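Local coordinates for protein V-type ATP synthase alpha chain (Thermoplasma volcanium, PDB 4O1S) that is an intein from the archaeal V-type ATPase subunit A, a mainly beta domain of the protein-splicing (intein) family, at residues A[29-35]-A[44-50]. Residues are numbered along the deposited sequence; the frame is centred on the assembly and turned at random.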
loop_
_atom_site.group_PDB
_atom_site.type_symbol
_atom_site.label_atom_id
_atom_site.label_comp_id
_atom_site.label_asym_id
_atom_site.label_seq_id
_atom_site.Cartn_x
_atom_site.Cartn_y
_atom_site.Cartn_z
ATOM N N GLU A 29 -8.815 -13.997 5.568
ATOM C CA GLU A 29 -7.704 -14.611 6.267
ATOM C C GLU A 29 -7.980 -14.688 7.768
ATOM O O GLU A 29 -7.524 -15.593 8.450
ATOM C CB GLU A 29 -6.430 -13.814 5.986
ATOM C CG GLU A 29 -5.983 -13.887 4.538
ATOM C CD GLU A 29 -5.506 -15.269 4.179
ATOM O OE1 GLU A 29 -5.182 -16.040 5.105
ATOM O OE2 GLU A 29 -5.455 -15.595 2.978
ATOM N N ARG A 30 -8.763 -13.747 8.260
ATOM C CA ARG A 30 -9.060 -13.688 9.670
ATOM C C ARG A 30 -9.830 -14.922 10.148
ATOM O O ARG A 30 -9.658 -15.372 11.280
ATOM C CB ARG A 30 -9.819 -12.401 9.976
ATOM C CG ARG A 30 -9.872 -12.095 11.438
ATOM C CD ARG A 30 -10.613 -10.797 11.714
ATOM N NE ARG A 30 -10.557 -10.501 13.142
ATOM C CZ ARG A 30 -11.508 -10.818 14.010
ATOM N NH1 ARG A 30 -12.615 -11.420 13.606
ATOM N NH2 ARG A 30 -11.348 -10.534 15.283
ATOM N N LYS A 31 -10.648 -15.489 9.267
ATOM C CA LYS A 31 -11.482 -16.644 9.603
ATOM C C LYS A 31 -10.773 -17.976 9.536
ATOM O O LYS A 31 -11.275 -18.965 10.075
ATOM C CB LYS A 31 -12.633 -16.772 8.614
ATOM C CG LYS A 31 -13.497 -15.577 8.449
ATOM C CD LYS A 31 -14.674 -15.977 7.587
ATOM C CE LYS A 31 -15.696 -14.885 7.569
ATOM N NZ LYS A 31 -15.013 -13.559 7.558
ATOM N N LYS A 32 -9.658 -18.043 8.812
ATOM C CA LYS A 32 -8.986 -19.327 8.588
ATOM C C LYS A 32 -8.425 -19.978 9.876
ATOM O O LYS A 32 -7.675 -19.326 10.622
ATOM C CB LYS A 32 -7.893 -19.145 7.546
ATOM C CG LYS A 32 -8.418 -18.893 6.136
ATOM C CD LYS A 32 -7.343 -18.272 5.282
ATOM C CE LYS A 32 -7.324 -18.819 3.888
ATOM N NZ LYS A 32 -8.638 -18.539 3.261
ATOM N N GLU A 33 -8.802 -21.241 10.137
ATOM C CA GLU A 33 -8.306 -22.023 11.302
ATOM C C GLU A 33 -6.764 -22.114 11.344
ATOM O O GLU A 33 -6.155 -21.967 12.397
ATOM C CB GLU A 33 -8.945 -23.416 11.350
ATOM C CG GLU A 33 -8.030 -24.511 11.936
ATOM C CD GLU A 33 -7.309 -25.339 10.856
ATOM O OE1 GLU A 33 -7.402 -24.979 9.663
ATOM O OE2 GLU A 33 -6.653 -26.352 11.200
ATOM N N ASP A 34 -6.178 -22.383 10.181
ATOM C CA ASP A 34 -4.775 -22.196 9.840
ATOM C C ASP A 34 -4.010 -21.034 10.526
ATOM O O ASP A 34 -2.820 -21.157 10.823
ATOM C CB ASP A 34 -4.732 -21.905 8.330
ATOM C CG ASP A 34 -4.248 -23.072 7.518
ATOM O OD1 ASP A 34 -4.104 -24.178 8.100
ATOM O OD2 ASP A 34 -4.030 -22.872 6.294
ATOM N N ASN A 35 -4.666 -19.894 10.717
ATOM C CA ASN A 35 -3.950 -18.652 11.003
ATOM C C ASN A 35 -4.025 -18.277 12.456
ATOM O O ASN A 35 -4.876 -18.767 13.192
ATOM C CB ASN A 35 -4.483 -17.474 10.165
ATOM C CG ASN A 35 -4.265 -17.662 8.669
ATOM O OD1 ASN A 35 -3.397 -18.434 8.235
ATOM N ND2 ASN A 35 -5.049 -16.950 7.871
ATOM N N GLU A 44 -4.821 -5.070 15.395
ATOM C CA GLU A 44 -4.967 -6.503 15.237
ATOM C C GLU A 44 -4.057 -7.029 14.137
ATOM O O GLU A 44 -3.838 -6.367 13.098
ATOM C CB GLU A 44 -6.408 -6.861 14.929
ATOM C CG GLU A 44 -6.659 -8.338 15.040
ATOM C CD GLU A 44 -8.106 -8.699 14.766
ATOM O OE1 GLU A 44 -8.513 -8.721 13.575
ATOM O OE2 GLU A 44 -8.834 -8.958 15.753
ATOM N N ILE A 45 -3.530 -8.229 14.365
ATOM C CA ILE A 45 -2.617 -8.850 13.415
ATOM C C ILE A 45 -3.003 -10.294 13.079
ATOM O O ILE A 45 -3.435 -11.075 13.951
ATOM C CB ILE A 45 -1.174 -8.792 13.935
ATOM C CG1 ILE A 45 -0.702 -7.345 13.975
ATOM C CG2 ILE A 45 -0.243 -9.582 13.049
ATOM C CD1 ILE A 45 0.382 -7.091 15.003
ATOM N N ILE A 46 -2.866 -10.645 11.806
ATOM C CA ILE A 46 -3.046 -12.023 11.441
ATOM C C ILE A 46 -1.720 -12.540 10.955
ATOM O O ILE A 46 -1.058 -11.939 10.097
ATOM C CB ILE A 46 -4.101 -12.240 10.343
ATOM C CG1 ILE A 46 -5.362 -11.414 10.594
ATOM C CG2 ILE A 46 -4.429 -13.734 10.221
ATOM C CD1 ILE A 46 -6.272 -11.417 9.375
ATOM N N HIS A 47 -1.330 -13.664 11.523
ATOM C CA HIS A 47 -0.153 -14.339 11.056
ATOM C C HIS A 47 -0.596 -15.480 10.129
ATOM O O HIS A 47 -1.369 -16.361 10.508
ATOM C CB HIS A 47 0.682 -14.809 12.254
ATOM C CG HIS A 47 1.984 -15.438 11.877
ATOM N ND1 HIS A 47 2.645 -15.135 10.707
ATOM C CD2 HIS A 47 2.731 -16.384 12.500
ATOM C CE1 HIS A 47 3.754 -15.851 10.636
ATOM N NE2 HIS A 47 3.828 -16.617 11.712
ATOM N N LEU A 48 -0.122 -15.437 8.900
ATOM C CA LEU A 48 -0.602 -16.333 7.869
ATOM C C LEU A 48 0.177 -17.640 7.841
ATOM O O LEU A 48 1.391 -17.630 7.629
ATOM C CB LEU A 48 -0.478 -15.643 6.496
ATOM C CG LEU A 48 -1.622 -14.749 6.005
ATOM C CD1 LEU A 48 -2.536 -14.286 7.129
ATOM C CD2 LEU A 48 -1.037 -13.588 5.290
ATOM N N LYS A 49 -0.521 -18.760 8.026
ATOM C CA LYS A 49 0.091 -20.073 7.815
ATOM C C LYS A 49 0.680 -20.212 6.383
ATOM O O LYS A 49 1.844 -20.575 6.241
ATOM C CB LYS A 49 -0.882 -21.204 8.158
ATOM C CG LYS A 49 -0.368 -22.580 7.777
ATOM C CD LYS A 49 0.384 -23.243 8.926
ATOM C CE LYS A 49 -0.508 -24.213 9.718
ATOM N NZ LYS A 49 -0.771 -23.778 11.146
ATOM N N ASP A 50 -0.107 -19.904 5.344
ATOM C CA ASP A 50 0.415 -19.790 3.972
ATOM C C ASP A 50 0.590 -18.339 3.626
ATOM O O ASP A 50 -0.399 -17.597 3.544
ATOM C CB ASP A 50 -0.558 -20.322 2.922
ATOM C CG ASP A 50 -0.841 -21.783 3.062
ATOM O OD1 ASP A 50 0.022 -22.523 3.582
ATOM O OD2 ASP A 50 -1.941 -22.195 2.639
#
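In this intein splicing domain, a HINT fold rich in beta strands, the end of helix 22-31 rests on an antiparallel beta hairpin, strands 36-40 and 43-58, and the loop after the helix leads straight into that hairpin. Glu29 begins the contact: its CB lies 4.2 Å from CD1 of Ile46 and 4.1 Å from CD1 of Leu48, so a methylene helps cover the hydrophobic residues, while OE1, 3.8 Å from that leucine methyl, is kept for a polar task. Arg30 lays its aliphatic part against Ile46, CB to CD1 3.7 Å, then reaches Glu44 in a two-pronged salt bridge, NE to OE1 2.7 Å and NH2 to OE2 3.0 Å; an extended arginine suits the place, presenting two N-H groups on one guanidinium edge to both carboxylate oxygens. Glu44 OE1 is also hydrogen-bonded to OH of Tyr26, one helical turn before Arg30. Beyond the helix, CG of Asp34 packs 3.9 Å from CB of Lys49, charged residues suiting this solvent-facing border; NZ of Lys49 makes a weak hydrogen bond of 3.3 Å to backbone O of Asp34, but at 4.5 Å from OD1 of Asp34 it is beyond a salt bridge. Asn35, next to strand 36-40, closes the loop, its CB 3.7 Å from CG2 of Ile46. An amide suits this place because it both donates and accepts: ND2 of Asn35 hydrogen-bonds to backbone O and OE1 of Glu29, each at 2.9 Å. Its carbonyl oxygen ties the loop to the corner where strand 43-58 turns, OD1 of Asn35 accepting the backbone N-H of Lys49 with N and OD1 2.9 Å apart.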